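Local coordinates for thiol peroxidase (Mycobacterium tuberculosis, PDB 1XVQ), which probably reduces hydrogen peroxide and organic hydroperoxides to water and alcohols as a thioredoxin-dependent, thiol-specific peroxidase of the peroxiredoxin family, at residues A[5-10]-A[122-127]; A[49-54]-A[131-136]; A[27-32]-A[104-109]. All coordinates share one frame; numbering follows the deposited sequence.

In the fold
Contact 2 is the core pairing, its centre about 2 Å from the centre of the chain: two strands of the thioredoxin-fold sheet joined by four backbone hydrogen bonds, with every touching residue buried. Contact 3, partly buried and about 12 Å from that centre, keeps one antiparallel bridge and adds a water that links a carboxylate to the bridge, and a weak arginine-threonine bond. Contact 1 lies at the surface, about 18 Å out, and has no hydrogen bond between its segments; its contacts are van der Waals, centred on Pro123. Contact 2 touches both others: Met124 CE packs on Pro53 CB at 3.8 Å, and Ile135 CD1 approaches Phe27 CE2 at 4.3 Å.

Contact 1 (A[5-10]-A[122-127]); sequences TLRGNA and GPMAGL
Thr5 and Arg7 run alongside Gly122 and Pro123 as irregular chain, with CA atoms 5.6 Å apart for Thr5 and Pro123 and no hydrogen bond between the segments. Residues 122-127 fold back on themselves through a type I turn from Gly122 to Ala125, closed by Ala125 N to Gly122 O, and a type II turn from Met124 to Leu127. The Pro123 ring carries the contact, fitting its CD against two successive backbone carbonyl oxygens. CD lies 3.2 Å from Leu6 O and is almost as close to Thr5 O. The neighbouring ring atom, Pro123 CG, packs against Arg7 CB at 3.7 Å. Thr5 turns CG2 anti to its backbone N, and this methyl meets Pro123 N at 3.3 Å. In the thioredoxin fold of this peroxiredoxin, the contact joins the N-terminal segment to the loop between helix 111-114 and strand 131-135. Arg7 is extended from CG to NE and carries its guanidinium past the proline to Met124. There the Met124 chain, bent at chi2 (-87°) and chi3 (-89°), sets CE 4.0 Å above the guanidinium plane, over its centre. Arg7 also touches Ile150, and Met124 packs on Ile119.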
ATOM      1  N   THR A   5     -24.276  -5.172  -6.702  1.00 24.56           N
ATOM      2  CA  THR A   5     -23.542  -3.902  -6.815  1.00 24.34           C
ATOM      3  C   THR A   5     -22.361  -4.343  -7.677  1.00 26.09           C
ATOM      4  O   THR A   5     -21.402  -4.948  -7.179  1.00 26.94           O
ATOM      5  CB  THR A   5     -23.020  -3.387  -5.422  1.00 27.09           C
ATOM      6  OG1 THR A   5     -24.133  -2.922  -4.640  1.00 28.30           O
ATOM      7  CG2 THR A   5     -22.018  -2.234  -5.595  1.00 28.36           C
ATOM      8  N   LEU A   6     -22.459  -4.083  -8.980  1.00 22.22           N
ATOM      9  CA  LEU A   6     -21.423  -4.470  -9.930  1.00 22.15           C
ATOM     10  C   LEU A   6     -20.155  -3.679  -9.684  1.00 18.93           C
ATOM     11  O   LEU A   6     -20.198  -2.594  -9.106  1.00 21.50           O
ATOM     12  CB  LEU A   6     -21.911  -4.192 -11.357  1.00 18.66           C
ATOM     13  CG  LEU A   6     -23.178  -4.938 -11.773  1.00 15.85           C
ATOM     14  CD1 LEU A   6     -23.697  -4.400 -13.136  1.00 16.22           C
ATOM     15  CD2 LEU A   6     -22.857  -6.425 -11.852  1.00 20.83           C
ATOM     16  N   ARG A   7     -19.031  -4.200 -10.168  1.00 18.37           N
ATOM     17  CA  ARG A   7     -17.774  -3.494  -9.973  1.00 18.50           C
ATOM     18  C   ARG A   7     -17.356  -2.757 -11.234  1.00 14.43           C
ATOM     19  O   ARG A   7     -17.102  -3.388 -12.255  1.00 18.25           O
ATOM     20  CB  ARG A   7     -16.681  -4.480  -9.570  1.00 19.67           C
ATOM     21  CG  ARG A   7     -15.338  -3.803  -9.248  1.00 21.29           C
ATOM     22  CD  ARG A   7     -14.297  -4.855  -8.845  1.00 27.63           C
ATOM     23  NE  ARG A   7     -12.954  -4.291  -8.741  1.00 31.92           N
ATOM     24  CZ  ARG A   7     -11.842  -5.002  -8.537  1.00 39.06           C
ATOM     25  NH1 ARG A   7     -11.894  -6.322  -8.406  1.00 34.64           N
ATOM     26  NH2 ARG A   7     -10.668  -4.389  -8.479  1.00 39.05           N
ATOM     27  N   GLY A   8     -17.302  -1.432 -11.156  1.00 16.38           N
ATOM     28  CA  GLY A   8     -16.890  -0.635 -12.300  1.00 15.97           C
ATOM     29  C   GLY A   8     -15.413  -0.819 -12.662  1.00 18.66           C
ATOM     30  O   GLY A   8     -14.583  -1.156 -11.813  1.00 19.02           O
ATOM     31  N   ASN A   9     -15.076  -0.585 -13.925  1.00 18.37           N
ATOM     32  CA  ASN A   9     -13.696  -0.746 -14.386  1.00 21.32           C
ATOM     33  C   ASN A   9     -12.837   0.357 -13.799  1.00 19.84           C
ATOM     34  O   ASN A   9     -11.703   0.122 -13.395  1.00 21.55           O
ATOM     35  CB  ASN A   9     -13.641  -0.679 -15.925  1.00 23.98           C
ATOM     36  CG  ASN A   9     -12.276  -1.078 -16.495  1.00 23.75           C
ATOM     37  OD1 ASN A   9     -11.706  -0.362 -17.318  1.00 27.09           O
ATOM     38  ND2 ASN A   9     -11.769  -2.227 -16.083  1.00 20.50           N
ATOM     39  N   ALA A  10     -13.375   1.569 -13.753  1.00 21.80           N
ATOM     40  CA  ALA A  10     -12.606   2.703 -13.229  1.00 23.95           C
ATOM     41  C   ALA A  10     -12.525   2.675 -11.703  1.00 23.52           C
ATOM     42  O   ALA A  10     -13.517   2.435 -11.025  1.00 23.06           O
ATOM     43  CB  ALA A  10     -13.233   4.003 -13.688  1.00 26.37           C
ATOM     44  N   GLY A 122     -19.015   1.054  -5.107  1.00 19.54           N
ATOM     45  CA  GLY A 122     -18.941  -0.293  -5.622  1.00 17.61           C
ATOM     46  C   GLY A 122     -18.859  -1.356  -4.541  1.00 17.74           C
ATOM     47  O   GLY A 122     -18.833  -1.032  -3.353  1.00 17.29           O
ATOM     48  N   PRO A 123     -18.801  -2.637  -4.917  1.00 17.15           N
ATOM     49  CA  PRO A 123     -18.724  -3.737  -3.951  1.00 15.20           C
ATOM     50  C   PRO A 123     -17.514  -3.698  -3.020  1.00 15.71           C
ATOM     51  O   PRO A 123     -17.554  -4.268  -1.930  1.00 13.55           O
ATOM     52  CB  PRO A 123     -18.720  -4.988  -4.837  1.00 17.08           C
ATOM     53  CG  PRO A 123     -18.061  -4.498  -6.106  1.00 22.89           C
ATOM     54  CD  PRO A 123     -18.750  -3.153  -6.299  1.00 20.17           C
ATOM     55  N   MET A 124     -16.461  -3.016  -3.446  1.00 14.27           N
ATOM     56  CA  MET A 124     -15.234  -2.951  -2.650  1.00 15.38           C
ATOM     57  C   MET A 124     -15.097  -1.679  -1.856  1.00 14.30           C
ATOM     58  O   MET A 124     -13.987  -1.361  -1.388  1.00 11.86           O
ATOM     59  CB  MET A 124     -14.049  -3.060  -3.591  1.00 17.80           C
ATOM     60  CG  MET A 124     -14.261  -4.169  -4.565  1.00 24.28           C
ATOM     61  SD  MET A 124     -13.667  -5.614  -3.807  1.00 37.88           S
ATOM     62  CE  MET A 124     -11.951  -5.393  -4.428  1.00 20.65           C
ATOM     63  N   ALA A 125     -16.186  -0.922  -1.747  1.00 12.14           N
ATOM     64  CA  ALA A 125     -16.166   0.357  -1.011  1.00 10.54           C
ATOM     65  C   ALA A 125     -15.574   0.133   0.391  1.00  9.41           C
ATOM     66  O   ALA A 125     -15.931  -0.833   1.054  1.00  9.68           O
ATOM     67  CB  ALA A 125     -17.597   0.904  -0.881  1.00  9.84           C
ATOM     68  N   GLY A 126     -14.713   1.046   0.849  1.00 10.11           N
ATOM     69  CA  GLY A 126     -14.132   0.888   2.172  1.00 10.54           C
ATOM     70  C   GLY A 126     -12.820   0.120   2.234  1.00  7.94           C
ATOM     71  O   GLY A 126     -12.141   0.217   3.248  1.00 10.07           O
ATOM     72  N   LEU A 127     -12.506  -0.678   1.205  1.00 10.78           N
ATOM     73  CA  LEU A 127     -11.220  -1.398   1.145  1.00  7.62           C
ATOM     74  C   LEU A 127     -10.259  -0.416   0.483  1.00  8.55           C
ATOM     75  O   LEU A 127     -10.690   0.585  -0.075  1.00  9.08           O
ATOM     76  CB  LEU A 127     -11.320  -2.667   0.274  1.00  9.10           C
ATOM     77  CG  LEU A 127     -12.351  -3.677   0.795  1.00 10.24           C
ATOM     78  CD1 LEU A 127     -12.463  -4.851  -0.160  1.00 14.98           C
ATOM     79  CD2 LEU A 127     -11.926  -4.161   2.185  1.00  8.23           C
TER

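Contact 2 (A[49-54]-A[131-136]); sequences LNIFPS and AIVVIG
Leu49 and Val133 exchange two backbone hydrogen bonds, Leu49 N to Val133 O at 2.8 Å and Val133 N to Leu49 O at 3.0 Å, both with an N-H...O angle of 167°. They belong to the antiparallel pairing of strands 47-51 and 131-135 in the central sheet of the thioredoxin fold, with short-segment axes 171° apart in direction. Ile51 and Ala131 form the next hydrogen-bonded pair, Ile51 N to Ala131 O at 2.9 Å and Ala131 N to Ile51 O at 3.1 Å. The last bond is less regular, its donor tilted from the carbonyl plane of Ile51, whose oxygen also accepts from Arg130 NH1. Strand 77-78 flanks 47-51 and strand 141-146 flanks 131-135, making both strands of the contact interior ones. Between the two bonded pairs, Asn50 faces Ile132 as a non-hydrogen-bonded pair, where Ile132 CA makes a CA-H...O contact with Leu49 O.

The two faces of the sheet differ in their neighbours. Asn50 and Ile132 lie side by side and point the same way, both against Phe67 of helix 62-73; Ile132 also meets helix 156-165. The side chain of Asn50 is about 11 Å from that of Cys60, the predicted peroxidatic cysteine. On the other face, Leu49, Ile51, Ala131 and Val133 form a hydrophobic layer, with Leu49 reaching Tyr115 and Ile51 reaching Leu128. Ile51 CD1 lies 4.2 Å from Ala131 CB. Leu49 holds CG anti to its carbonyl carbon (chi1 -57°) and runs beside Val133 in the same direction, CD1 of Leu49 lying 3.9 Å from CB of Val133. Further along, Leu49 crosses Ile135 obliquely, and their CD1 methyls meet at 4.0 Å.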
ATOM      1  N   LEU A  49       5.099   1.259   0.453  1.00 10.31           N
ATOM      2  CA  LEU A  49       3.753   0.930   0.912  1.00  8.74           C
ATOM      3  C   LEU A  49       3.112   0.236  -0.290  1.00  8.21           C
ATOM      4  O   LEU A  49       2.830   0.876  -1.315  1.00  9.09           O
ATOM      5  CB  LEU A  49       2.948   2.191   1.250  1.00  9.23           C
ATOM      6  CG  LEU A  49       3.586   3.093   2.301  1.00 12.06           C
ATOM      7  CD1 LEU A  49       2.759   4.396   2.403  1.00 11.57           C
ATOM      8  CD2 LEU A  49       3.635   2.345   3.639  1.00 10.36           C
ATOM      9  N   ASN A  50       2.891  -1.068  -0.148  1.00 10.08           N
ATOM     10  CA  ASN A  50       2.334  -1.901  -1.220  1.00 10.33           C
ATOM     11  C   ASN A  50       0.925  -2.098  -0.706  1.00  9.18           C
ATOM     12  O   ASN A  50       0.676  -2.851   0.215  1.00 10.92           O
ATOM     13  CB  ASN A  50       3.120  -3.214  -1.260  1.00 10.86           C
ATOM     14  CG  ASN A  50       3.122  -3.871  -2.610  1.00 15.01           C
ATOM     15  OD1 ASN A  50       3.781  -4.905  -2.788  1.00 18.75           O
ATOM     16  ND2 ASN A  50       2.411  -3.304  -3.572  1.00 10.56           N
ATOM     17  N   ILE A  51       0.011  -1.382  -1.327  1.00  8.54           N
ATOM     18  CA  ILE A  51      -1.374  -1.329  -0.871  1.00  7.30           C
ATOM     19  C   ILE A  51      -2.333  -2.190  -1.654  1.00  8.23           C
ATOM     20  O   ILE A  51      -2.373  -2.112  -2.896  1.00  9.95           O
ATOM     21  CB  ILE A  51      -1.829   0.118  -0.931  1.00  6.81           C
ATOM     22  CG1 ILE A  51      -0.814   0.987  -0.171  1.00  7.71           C
ATOM     23  CG2 ILE A  51      -3.266   0.264  -0.304  1.00  7.09           C
ATOM     24  CD1 ILE A  51      -0.922   2.496  -0.524  1.00  9.10           C
ATOM     25  N   PHE A  52      -3.135  -2.973  -0.933  1.00  9.88           N
ATOM     26  CA  PHE A  52      -4.078  -3.901  -1.572  1.00 11.77           C
ATOM     27  C   PHE A  52      -5.511  -3.913  -1.031  1.00 10.63           C
ATOM     28  O   PHE A  52      -5.756  -3.644   0.146  1.00 10.74           O
ATOM     29  CB  PHE A  52      -3.621  -5.346  -1.388  1.00 12.60           C
ATOM     30  CG  PHE A  52      -2.224  -5.629  -1.861  1.00 13.83           C
ATOM     31  CD1 PHE A  52      -2.013  -6.318  -3.048  1.00 15.24           C
ATOM     32  CD2 PHE A  52      -1.123  -5.244  -1.095  1.00 16.22           C
ATOM     33  CE1 PHE A  52      -0.711  -6.633  -3.477  1.00 16.38           C
ATOM     34  CE2 PHE A  52       0.179  -5.550  -1.510  1.00 20.75           C
ATOM     35  CZ  PHE A  52       0.382  -6.250  -2.711  1.00 14.84           C
ATOM     36  N   PRO A  53      -6.471  -4.258  -1.894  1.00  9.46           N
ATOM     37  CA  PRO A  53      -7.863  -4.326  -1.434  1.00 12.71           C
ATOM     38  C   PRO A  53      -7.895  -5.453  -0.402  1.00 12.99           C
ATOM     39  O   PRO A  53      -8.606  -5.382   0.597  1.00 12.87           O
ATOM     40  CB  PRO A  53      -8.635  -4.665  -2.699  1.00 13.74           C
ATOM     41  CG  PRO A  53      -7.840  -3.939  -3.778  1.00 12.85           C
ATOM     42  CD  PRO A  53      -6.393  -4.148  -3.376  1.00 12.28           C
ATOM     43  N   SER A  54      -7.126  -6.509  -0.650  1.00 13.93           N
ATOM     44  CA  SER A  54      -7.038  -7.589   0.313  1.00 15.42           C
ATOM     45  C   SER A  54      -5.812  -8.456   0.030  1.00 17.10           C
ATOM     46  O   SER A  54      -5.441  -8.662  -1.136  1.00 19.23           O
ATOM     47  CB  SER A  54      -8.303  -8.454   0.286  1.00 12.52           C
ATOM     48  OG  SER A  54      -8.174  -9.506   1.236  1.00 15.09           O
ATOM     49  N   ALA A 131      -2.429   0.103  -5.008  1.00  9.97           N
ATOM     50  CA  ALA A 131      -1.623   1.300  -5.185  1.00 10.36           C
ATOM     51  C   ALA A 131      -0.243   1.078  -4.610  1.00  7.79           C
ATOM     52  O   ALA A 131      -0.024   0.166  -3.817  1.00  8.92           O
ATOM     53  CB  ALA A 131      -2.286   2.455  -4.446  1.00  7.70           C
ATOM     54  N   ILE A 132       0.673   1.934  -5.027  1.00 10.09           N
ATOM     55  CA  ILE A 132       2.038   1.880  -4.541  1.00 10.22           C
ATOM     56  C   ILE A 132       2.477   3.277  -4.157  1.00  9.71           C
ATOM     57  O   ILE A 132       2.285   4.233  -4.906  1.00 10.35           O
ATOM     58  CB  ILE A 132       3.014   1.301  -5.616  1.00 12.00           C
ATOM     59  CG1 ILE A 132       2.830  -0.235  -5.699  1.00 14.00           C
ATOM     60  CG2 ILE A 132       4.455   1.624  -5.251  1.00 13.17           C
ATOM     61  CD1 ILE A 132       3.640  -0.930  -6.820  1.00 26.00           C
ATOM     62  N   VAL A 133       3.039   3.405  -2.958  1.00 10.64           N
ATOM     63  CA  VAL A 133       3.582   4.688  -2.548  1.00  8.48           C
ATOM     64  C   VAL A 133       4.975   4.408  -2.030  1.00  8.57           C
ATOM     65  O   VAL A 133       5.151   3.546  -1.189  1.00 11.45           O
ATOM     66  CB  VAL A 133       2.747   5.355  -1.424  1.00 11.49           C
ATOM     67  CG1 VAL A 133       3.490   6.598  -0.889  1.00 12.59           C
ATOM     68  CG2 VAL A 133       1.384   5.743  -1.968  1.00 11.64           C
ATOM     69  N   VAL A 134       5.957   5.135  -2.556  1.00 10.63           N
ATOM     70  CA  VAL A 134       7.338   4.986  -2.102  1.00 10.13           C
ATOM     71  C   VAL A 134       7.716   6.230  -1.329  1.00 10.59           C
ATOM     72  O   VAL A 134       7.512   7.363  -1.791  1.00  9.80           O
ATOM     73  CB  VAL A 134       8.334   4.801  -3.277  1.00 11.55           C
ATOM     74  CG1 VAL A 134       9.793   4.767  -2.735  1.00 14.60           C
ATOM     75  CG2 VAL A 134       8.012   3.501  -4.015  1.00 13.73           C
ATOM     76  N   ILE A 135       8.208   6.008  -0.111  1.00 10.07           N
ATOM     77  CA  ILE A 135       8.657   7.103   0.752  1.00 10.49           C
ATOM     78  C   ILE A 135      10.183   7.035   0.798  1.00 11.93           C
ATOM     79  O   ILE A 135      10.747   5.990   1.122  1.00 13.05           O
ATOM     80  CB  ILE A 135       8.095   6.970   2.174  1.00  9.96           C
ATOM     81  CG1 ILE A 135       6.566   6.921   2.119  1.00 11.76           C
ATOM     82  CG2 ILE A 135       8.548   8.190   3.025  1.00  9.14           C
ATOM     83  CD1 ILE A 135       5.909   6.558   3.455  1.00 17.95           C
ATOM     84  N   GLY A 136      10.831   8.133   0.425  1.00 13.05           N
ATOM     85  CA  GLY A 136      12.284   8.164   0.421  1.00 15.83           C
ATOM     86  C   GLY A 136      12.848   8.162   1.829  1.00 15.96           C
ATOM     87  O   GLY A 136      12.129   8.451   2.788  1.00 12.86           O
TER

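Contact 3 (A[27-32]-A[104-109]); sequences FTLTGG and ASAFRD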
ATOM      1  N   PHE A  27       1.390   8.079   9.679  1.00 10.17           N
ATOM      2  CA  PHE A  27       0.393   7.013   9.806  1.00 14.35           C
ATOM      3  C   PHE A  27       0.637   6.196  11.054  1.00 16.57           C
ATOM      4  O   PHE A  27       1.752   6.165  11.593  1.00 16.00           O
ATOM      5  CB  PHE A  27       0.363   6.095   8.566  1.00 11.23           C
ATOM      6  CG  PHE A  27       1.680   5.457   8.247  1.00 13.53           C
ATOM      7  CD1 PHE A  27       2.141   4.367   8.977  1.00 13.42           C
ATOM      8  CD2 PHE A  27       2.454   5.939   7.199  1.00 13.55           C
ATOM      9  CE1 PHE A  27       3.360   3.755   8.668  1.00 13.13           C
ATOM     10  CE2 PHE A  27       3.668   5.334   6.881  1.00 14.14           C
ATOM     11  CZ  PHE A  27       4.125   4.250   7.606  1.00 15.97           C
ATOM     12  N   THR A  28      -0.429   5.551  11.511  1.00 17.15           N
ATOM     13  CA  THR A  28      -0.389   4.691  12.678  1.00 16.37           C
ATOM     14  C   THR A  28      -1.212   3.447  12.353  1.00 13.86           C
ATOM     15  O   THR A  28      -2.394   3.347  12.706  1.00 16.16           O
ATOM     16  CB  THR A  28      -0.999   5.402  13.910  1.00 20.48           C
ATOM     17  OG1 THR A  28      -2.340   5.796  13.601  1.00 21.24           O
ATOM     18  CG2 THR A  28      -0.197   6.652  14.274  1.00 16.89           C
ATOM     19  N   LEU A  29      -0.583   2.502  11.676  1.00 13.28           N
ATOM     20  CA  LEU A  29      -1.241   1.259  11.269  1.00 11.15           C
ATOM     21  C   LEU A  29      -1.204   0.266  12.424  1.00 12.11           C
ATOM     22  O   LEU A  29      -0.633   0.563  13.470  1.00 15.50           O
ATOM     23  CB  LEU A  29      -0.521   0.687  10.037  1.00  9.76           C
ATOM     24  CG  LEU A  29      -0.710   1.559   8.783  1.00  9.87           C
ATOM     25  CD1 LEU A  29       0.338   1.195   7.728  1.00 11.17           C
ATOM     26  CD2 LEU A  29      -2.118   1.371   8.227  1.00  8.92           C
ATOM     27  N   THR A  30      -1.844  -0.884  12.252  1.00 12.82           N
ATOM     28  CA  THR A  30      -1.862  -1.905  13.300  1.00 14.28           C
ATOM     29  C   THR A  30      -1.116  -3.136  12.833  1.00 15.98           C
ATOM     30  O   THR A  30      -1.327  -3.632  11.719  1.00 16.06           O
ATOM     31  CB  THR A  30      -3.315  -2.297  13.677  1.00 10.83           C
ATOM     32  OG1 THR A  30      -4.000  -1.138  14.140  1.00  9.75           O
ATOM     33  CG2 THR A  30      -3.326  -3.346  14.799  1.00 12.65           C
ATOM     34  N   GLY A  31      -0.234  -3.626  13.697  1.00 17.36           N
ATOM     35  CA  GLY A  31       0.568  -4.791  13.376  1.00 20.04           C
ATOM     36  C   GLY A  31      -0.021  -6.112  13.816  1.00 20.49           C
ATOM     37  O   GLY A  31      -1.093  -6.154  14.442  1.00 18.98           O
ATOM     38  N   GLY A  32       0.691  -7.187  13.479  1.00 20.74           N
ATOM     39  CA  GLY A  32       0.255  -8.537  13.800  1.00 24.03           C
ATOM     40  C   GLY A  32       0.053  -8.812  15.281  1.00 22.62           C
ATOM     41  O   GLY A  32      -0.689  -9.719  15.644  1.00 23.72           O
ATOM     42  N   ALA A 104       0.604  -4.799   7.378  1.00 12.53           N
ATOM     43  CA  ALA A 104       0.137  -3.800   8.326  1.00 11.04           C
ATOM     44  C   ALA A 104      -1.323  -3.577   7.948  1.00 11.62           C
ATOM     45  O   ALA A 104      -1.655  -3.461   6.775  1.00 12.22           O
ATOM     46  CB  ALA A 104       0.910  -2.515   8.197  1.00 15.39           C
ATOM     47  N   SER A 105      -2.175  -3.504   8.957  1.00 12.15           N
ATOM     48  CA  SER A 105      -3.614  -3.346   8.756  1.00 11.13           C
ATOM     49  C   SER A 105      -4.104  -1.933   9.072  1.00  8.73           C
ATOM     50  O   SER A 105      -3.727  -1.349  10.088  1.00 11.33           O
ATOM     51  CB  SER A 105      -4.343  -4.358   9.649  1.00 11.39           C
ATOM     52  OG  SER A 105      -5.738  -4.102   9.677  1.00 11.37           O
ATOM     53  N   ALA A 106      -4.971  -1.404   8.201  1.00  9.93           N
ATOM     54  CA  ALA A 106      -5.562  -0.076   8.372  1.00  7.29           C
ATOM     55  C   ALA A 106      -6.978  -0.168   8.958  1.00  8.91           C
ATOM     56  O   ALA A 106      -7.729   0.793   8.852  1.00  9.69           O
ATOM     57  CB  ALA A 106      -5.654   0.639   6.992  1.00 11.82           C
ATOM     58  N   PHE A 107      -7.330  -1.292   9.580  1.00  8.71           N
ATOM     59  CA  PHE A 107      -8.704  -1.465  10.049  1.00  8.56           C
ATOM     60  C   PHE A 107      -9.199  -0.441  11.066  1.00  8.83           C
ATOM     61  O   PHE A 107     -10.394  -0.155  11.113  1.00  9.66           O
ATOM     62  CB  PHE A 107      -8.918  -2.906  10.552  1.00  8.91           C
ATOM     63  CG  PHE A 107      -8.654  -3.104  12.023  1.00 10.53           C
ATOM     64  CD1 PHE A 107      -9.687  -2.979  12.946  1.00 10.93           C
ATOM     65  CD2 PHE A 107      -7.382  -3.451  12.468  1.00 12.22           C
ATOM     66  CE1 PHE A 107      -9.462  -3.207  14.311  1.00 10.46           C
ATOM     67  CE2 PHE A 107      -7.144  -3.688  13.835  1.00 16.09           C
ATOM     68  CZ  PHE A 107      -8.191  -3.566  14.749  1.00 14.72           C
ATOM     69  N   ARG A 108      -8.284   0.147  11.853  1.00  8.79           N
ATOM     70  CA  ARG A 108      -8.719   1.135  12.836  1.00  8.45           C
ATOM     71  C   ARG A 108      -7.965   2.462  12.826  1.00  9.47           C
ATOM     72  O   ARG A 108      -7.852   3.134  13.847  1.00 12.30           O
ATOM     73  CB  ARG A 108      -8.721   0.500  14.250  1.00  9.78           C
ATOM     74  CG  ARG A 108      -7.340   0.053  14.733  1.00  8.33           C
ATOM     75  CD  ARG A 108      -7.412  -0.451  16.188  1.00 12.78           C
ATOM     76  NE  ARG A 108      -6.127  -0.990  16.642  1.00 14.87           N
ATOM     77  CZ  ARG A 108      -5.992  -1.968  17.540  1.00 18.29           C
ATOM     78  NH1 ARG A 108      -7.064  -2.532  18.086  1.00 12.12           N
ATOM     79  NH2 ARG A 108      -4.780  -2.363  17.909  1.00 19.21           N
ATOM     80  N   ASP A 109      -7.494   2.884  11.653  1.00  8.85           N
ATOM     81  CA  ASP A 109      -6.801   4.147  11.573  1.00  9.01           C
ATOM     82  C   ASP A 109      -7.165   4.799  10.252  1.00 11.05           C
ATOM     83  O   ASP A 109      -7.841   4.190   9.396  1.00 10.91           O
ATOM     84  CB  ASP A 109      -5.277   3.977  11.722  1.00  9.15           C
ATOM     85  CG  ASP A 109      -4.659   3.269  10.549  1.00 11.27           C
ATOM     86  OD1 ASP A 109      -4.625   2.024  10.538  1.00 11.91           O
ATOM     87  OD2 ASP A 109      -4.228   3.985   9.629  1.00 11.41           O
TER
HETATM   88  O   HOH W   1      -5.392   0.030  12.055  1.00  8.52           O
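Thr30 CG2 meets the Phe107 ring at its edge, near the ring plane, 4.0 Å from CE2. In this thioredoxin-fold peroxiredoxin the contact ties the 28-30/36-38 hairpin to the loop leading into helix 111-114. Arg108 CG lies 3.7 Å above one face of the Phe107 ring, offset toward the rim, and Ser105 OG sits at the edge in plane. Phe107 CE2 lies 3.9 Å above one face of the Arg108 guanidinium, offset toward its rim. The Arg108 chain crosses Thr30 at about a right angle, and its NE makes a weak hydrogen bond of 3.3 Å to Thr30 OG1. The backbones are joined by a single antiparallel bridge: Thr30 N to Ser105 O and Ser105 N to Thr30 O are both 2.9 Å. Ser105 OG accepts from Phe107 N in an ST turn and also bonds Asp84 O. Leu29 packs CD1 on Ala104 CB and CD2 on Ala106 CB. With chi1 at 68°, Asp109 CG stands between its own backbone N and carbonyl carbon, 3.1 Å from Thr28 O; its OD2 is bonded to Phe111 N. One water donates to Ser105 O, accepts from Arg108 N, bonds Thr30 OG1, and donates to Asp109 OD1 at 2.6 Å.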